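Local coordinates for regulator of polyketide synthase expression (Bifidobacterium adolescentis, PDB 3ONQ), which is of unknown function but probably regulates polyketide synthase expression, with a PucR-type helix-turn-helix domain that probably binds DNA, at residues R75-V87 / A99-A113. Residues are numbered along the deposited sequence; the frame is centred on the assembly and turned at random.
Sequences RKAVRDLGGEHVV and ACQMGAVTPEVTCTA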
loop_
_atom_site.group_PDB
_atom_site.type_symbol
_atom_site.label_atom_id
_atom_site.label_comp_id
_atom_site.label_asym_id
_atom_site.label_seq_id
_atom_site.Cartn_x
_atom_site.Cartn_y
_atom_site.Cartn_z
ATOM N N ARG B 75 -22.096 14.053 20.022
ATOM C CA ARG B 75 -22.028 15.242 19.177
ATOM C C ARG B 75 -21.989 16.532 19.995
ATOM O O ARG B 75 -21.276 17.470 19.646
ATOM C CB ARG B 75 -23.151 15.265 18.146
ATOM C CG ARG B 75 -23.108 14.064 17.206
ATOM C CD ARG B 75 -24.075 14.195 16.024
ATOM N NE ARG B 75 -24.190 12.917 15.324
ATOM C CZ ARG B 75 -23.334 12.490 14.401
ATOM N NH1 ARG B 75 -22.305 13.256 14.042
ATOM N NH2 ARG B 75 -23.510 11.298 13.830
ATOM N N LYS B 76 -22.740 16.576 21.090
ATOM C CA LYS B 76 -22.745 17.758 21.944
ATOM C C LYS B 76 -21.382 17.957 22.622
ATOM O O LYS B 76 -20.873 19.076 22.726
ATOM C CB LYS B 76 -23.850 17.662 22.998
ATOM C CG LYS B 76 -23.775 18.771 24.041
ATOM C CD LYS B 76 -24.795 18.591 25.158
ATOM C CE LYS B 76 -24.619 19.656 26.240
ATOM N NZ LYS B 76 -24.766 21.041 25.694
ATOM N N ALA B 77 -20.792 16.863 23.089
ATOM C CA ALA B 77 -19.521 16.948 23.787
ATOM C C ALA B 77 -18.435 17.443 22.837
ATOM O O ALA B 77 -17.628 18.298 23.198
ATOM C CB ALA B 77 -19.144 15.607 24.397
ATOM N N VAL B 78 -18.422 16.907 21.619
ATOM C CA VAL B 78 -17.459 17.331 20.608
ATOM C C VAL B 78 -17.654 18.820 20.300
ATOM O O VAL B 78 -16.687 19.581 20.234
ATOM C CB VAL B 78 -17.580 16.468 19.326
ATOM C CG1 VAL B 78 -16.901 17.140 18.126
ATOM C CG2 VAL B 78 -17.015 15.076 19.568
ATOM N N ARG B 79 -18.909 19.225 20.126
ATOM C CA ARG B 79 -19.250 20.627 19.904
ATOM C C ARG B 79 -18.743 21.506 21.055
ATOM O O ARG B 79 -18.061 22.513 20.833
ATOM C CB ARG B 79 -20.765 20.766 19.751
ATOM C CG ARG B 79 -21.241 22.105 19.216
ATOM C CD ARG B 79 -22.347 21.916 18.173
ATOM N NE ARG B 79 -23.398 20.993 18.614
ATOM C CZ ARG B 79 -23.829 19.941 17.912
ATOM N NH1 ARG B 79 -24.790 19.163 18.401
ATOM N NH2 ARG B 79 -23.306 19.662 16.723
ATOM N N ASP B 80 -19.061 21.109 22.287
ATOM C CA ASP B 80 -18.663 21.878 23.472
ATOM C C ASP B 80 -17.143 22.022 23.607
ATOM O O ASP B 80 -16.665 22.935 24.277
ATOM C CB ASP B 80 -19.219 21.254 24.761
ATOM C CG ASP B 80 -20.726 21.406 24.896
ATOM O OD1 ASP B 80 -21.339 22.109 24.071
ATOM O OD2 ASP B 80 -21.292 20.815 25.843
ATOM N N LEU B 81 -16.391 21.114 22.990
ATOM C CA LEU B 81 -14.935 21.148 23.088
ATOM C C LEU B 81 -14.302 21.818 21.871
ATOM O O LEU B 81 -13.086 21.762 21.689
ATOM C CB LEU B 81 -14.373 19.733 23.259
ATOM C CG LEU B 81 -14.572 19.102 24.633
ATOM C CD1 LEU B 81 -14.556 17.583 24.538
ATOM C CD2 LEU B 81 -13.518 19.619 25.638
ATOM N N GLY B 82 -15.131 22.440 21.040
ATOM C CA GLY B 82 -14.651 23.199 19.895
ATOM C C GLY B 82 -14.442 22.420 18.601
ATOM O O GLY B 82 -13.783 22.908 17.685
ATOM N N GLY B 83 -14.993 21.213 18.516
ATOM C CA GLY B 83 -14.838 20.410 17.315
ATOM C C GLY B 83 -16.081 20.481 16.456
ATOM O O GLY B 83 -17.127 20.927 16.914
ATOM N N GLU B 84 -15.984 20.038 15.212
ATOM C CA GLU B 84 -17.152 20.057 14.337
ATOM C C GLU B 84 -17.320 18.803 13.486
ATOM O O GLU B 84 -18.220 18.733 12.655
ATOM C CB GLU B 84 -17.131 21.292 13.448
ATOM C CG GLU B 84 -15.755 21.730 13.008
ATOM C CD GLU B 84 -15.793 23.108 12.387
ATOM O OE1 GLU B 84 -16.902 23.557 12.025
ATOM O OE2 GLU B 84 -14.728 23.746 12.267
ATOM N N HIS B 85 -16.454 17.819 13.688
ATOM C CA HIS B 85 -16.573 16.568 12.947
ATOM C C HIS B 85 -16.480 15.382 13.881
ATOM O O HIS B 85 -15.513 15.253 14.636
ATOM C CB HIS B 85 -15.479 16.472 11.890
ATOM C CG HIS B 85 -15.392 17.681 11.014
ATOM N ND1 HIS B 85 -16.447 18.113 10.240
ATOM C CD2 HIS B 85 -14.380 18.558 10.799
ATOM C CE1 HIS B 85 -16.089 19.201 9.582
ATOM N NE2 HIS B 85 -14.841 19.492 9.902
ATOM N N VAL B 86 -17.503 14.534 13.843
ATOM C CA VAL B 86 -17.429 13.225 14.458
ATOM C C VAL B 86 -18.293 12.243 13.654
ATOM O O VAL B 86 -19.495 12.453 13.471
ATOM C CB VAL B 86 -17.792 13.267 15.966
ATOM C CG1 VAL B 86 -19.180 13.803 16.165
ATOM C CG2 VAL B 86 -17.643 11.881 16.602
ATOM N N VAL B 87 -17.654 11.202 13.127
ATOM C CA VAL B 87 -18.354 10.145 12.399
ATOM C C VAL B 87 -18.772 9.065 13.373
ATOM O O VAL B 87 -17.928 8.481 14.067
ATOM C CB VAL B 87 -17.460 9.528 11.316
ATOM C CG1 VAL B 87 -18.111 8.266 10.733
ATOM C CG2 VAL B 87 -17.187 10.566 10.219
ATOM N N ALA B 99 -13.672 10.865 16.166
ATOM C CA ALA B 99 -13.653 12.319 16.321
ATOM C C ALA B 99 -12.471 12.949 15.600
ATOM O O ALA B 99 -11.355 12.418 15.604
ATOM C CB ALA B 99 -13.634 12.706 17.800
ATOM N N CYS B 100 -12.712 14.095 14.985
ATOM C CA CYS B 100 -11.618 14.842 14.399
ATOM C C CYS B 100 -10.903 15.586 15.523
ATOM O O CYS B 100 -11.535 16.266 16.335
ATOM C CB CYS B 100 -12.122 15.829 13.335
ATOM S SG CYS B 100 -10.780 16.812 12.638
ATOM N N GLN B 101 -9.591 15.439 15.601
ATOM C CA GLN B 101 -8.877 16.095 16.680
ATOM C C GLN B 101 -8.539 17.519 16.284
ATOM O O GLN B 101 -7.655 17.756 15.466
ATOM C CB GLN B 101 -7.622 15.334 17.090
ATOM C CG GLN B 101 -6.787 16.118 18.101
ATOM C CD GLN B 101 -5.555 15.378 18.547
ATOM O OE1 GLN B 101 -5.623 14.497 19.407
ATOM N NE2 GLN B 101 -4.412 15.732 17.971
HETATM N N MSE B 102 -9.273 18.456 16.865
HETATM C CA MSE B 102 -9.110 19.874 16.593
HETATM C C MSE B 102 -9.679 20.632 17.786
HETATM O O MSE B 102 -10.470 20.071 18.552
HETATM C CB MSE B 102 -9.886 20.256 15.334
HETATM C CG MSE B 102 -11.359 19.907 15.430
HETATM SE SE MSE B 102 -12.431 20.358 13.854
HETATM C CE MSE B 102 -12.449 22.305 14.041
ATOM N N GLY B 103 -9.294 21.900 17.930
ATOM C CA GLY B 103 -9.742 22.705 19.053
ATOM C C GLY B 103 -9.356 22.003 20.340
ATOM O O GLY B 103 -8.205 21.588 20.496
ATOM N N ALA B 104 -10.315 21.828 21.247
ATOM C CA ALA B 104 -10.035 21.131 22.505
ATOM C C ALA B 104 -10.425 19.659 22.475
ATOM O O ALA B 104 -10.405 18.994 23.514
ATOM C CB ALA B 104 -10.721 21.830 23.676
ATOM N N VAL B 105 -10.789 19.147 21.301
ATOM C CA VAL B 105 -11.141 17.735 21.181
ATOM C C VAL B 105 -9.877 16.887 21.169
ATOM O O VAL B 105 -9.265 16.687 20.121
ATOM C CB VAL B 105 -11.940 17.441 19.906
ATOM C CG1 VAL B 105 -12.355 15.962 19.881
ATOM C CG2 VAL B 105 -13.157 18.350 19.820
ATOM N N THR B 106 -9.467 16.427 22.343
ATOM C CA THR B 106 -8.335 15.521 22.475
ATOM C C THR B 106 -8.821 14.230 23.142
ATOM O O THR B 106 -9.898 14.211 23.738
ATOM C CB THR B 106 -7.201 16.175 23.268
ATOM O OG1 THR B 106 -7.664 16.528 24.578
ATOM C CG2 THR B 106 -6.720 17.427 22.535
ATOM N N PRO B 107 -8.041 13.142 23.029
ATOM C CA PRO B 107 -8.562 11.820 23.392
ATOM C C PRO B 107 -9.044 11.680 24.839
ATOM O O PRO B 107 -10.199 11.316 25.033
ATOM C CB PRO B 107 -7.375 10.890 23.120
ATOM C CG PRO B 107 -6.589 11.609 22.059
ATOM C CD PRO B 107 -6.689 13.054 22.453
ATOM N N GLU B 108 -8.197 11.948 25.828
ATOM C CA GLU B 108 -8.600 11.717 27.220
ATOM C C GLU B 108 -9.747 12.637 27.645
ATOM O O GLU B 108 -10.717 12.186 28.250
ATOM C CB GLU B 108 -7.412 11.836 28.183
ATOM C CG GLU B 108 -6.318 10.795 27.943
ATOM C CD GLU B 108 -6.741 9.365 28.320
ATOM O OE1 GLU B 108 -7.718 9.201 29.092
ATOM O OE2 GLU B 108 -6.091 8.404 27.844
ATOM N N VAL B 109 -9.639 13.922 27.324
ATOM C CA VAL B 109 -10.702 14.872 27.641
ATOM C C VAL B 109 -12.028 14.503 26.955
ATOM O O VAL B 109 -13.098 14.579 27.557
ATOM C CB VAL B 109 -10.284 16.315 27.281
ATOM C CG1 VAL B 109 -11.486 17.261 27.315
ATOM C CG2 VAL B 109 -9.188 16.786 28.222
ATOM N N THR B 110 -11.964 14.084 25.699
ATOM C CA THR B 110 -13.192 13.720 25.005
ATOM C C THR B 110 -13.782 12.452 25.615
ATOM O O THR B 110 -14.985 12.351 25.820
ATOM C CB THR B 110 -12.966 13.508 23.502
ATOM O OG1 THR B 110 -12.460 14.716 22.932
ATOM C CG2 THR B 110 -14.273 13.152 22.820
ATOM N N CYS B 111 -12.923 11.491 25.919
ATOM C CA CYS B 111 -13.382 10.247 26.508
ATOM C C CYS B 111 -14.068 10.511 27.852
ATOM O O CYS B 111 -15.126 9.955 28.132
ATOM C CB CYS B 111 -12.225 9.262 26.650
ATOM S SG CYS B 111 -12.683 7.666 27.343
ATOM N N THR B 112 -13.483 11.386 28.668
ATOM C CA THR B 112 -14.085 11.726 29.947
ATOM C C THR B 112 -15.449 12.371 29.769
ATOM O O THR B 112 -16.382 12.069 30.510
ATOM C CB THR B 112 -13.191 12.665 30.783
ATOM O OG1 THR B 112 -12.021 11.955 31.206
ATOM C CG2 THR B 112 -13.945 13.148 32.023
ATOM N N ALA B 113 -15.554 13.260 28.786
ATOM C CA ALA B 113 -16.788 13.994 28.535
ATOM C C ALA B 113 -17.939 13.090 28.091
ATOM O O ALA B 113 -19.097 13.370 28.405
ATOM C CB ALA B 113 -16.555 15.109 27.502
HETATM O O HOH W 1 -14.188 17.292 16.068
#
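Val86 and Ala99 form an antiparallel, non-hydrogen-bonded pair at the end of the hairpin 86-91/94-100, and beside it Cys100 N gives a nearly straight bond to His85 O (3.1 Å, 175°). A water donates to both His85 O and Cys100 O, bridging the carbonyls of the pair. Farther along, Ala104 N, in the type II' turn from Met102 to Val105, bonds Leu81 O at 2.8 Å, tying that turn to the end of helix 67-80. The helix stops in a Schellman motif: Gly82 takes the positive phi, and Gly83 N returns to Val78 O. Gly83 also has to be small, because Val105 CG2 packs on its bare backbone, 3.6 Å from Gly83 N, on the side where a CB would otherwise lie; Gly103 suits the turn through its positive phi, and its lack of a CB lets the carbonyls of Leu81 and Gly82 pass close by.

Leu81 is the main apolar link to helix 107-114. With CG anti to its carbonyl carbon (chi1 -74°), its branches reach that helix: CD2 meets Val109 CG1 at 3.5 Å, while CD1 rests near Thr110 and Ala113. Ala77 and Ala113, with only methyls to offer, let the two helices come close, CB to CB 4.1 Å. Val105 CG2 fills the angle between Leu81 CB and Val78 CG1, and Phe57 of the central strand 55-61 backs it. At the other end selenomethionine Met102 bends at chi3 (-72°), crossing Glu84 and His85 at about right angles; its SE lies 4.0 Å from His85 CD2, oblique to the ring. Cys100 CB meets the edge of that ring, and Trp50 packs against it too.

The strand bond and the water hold the end of the hairpin, and the Ala104 to Leu81 bond ties the turn to the helix end; small and branched apolar groups then join the two helices on one side of the sheet.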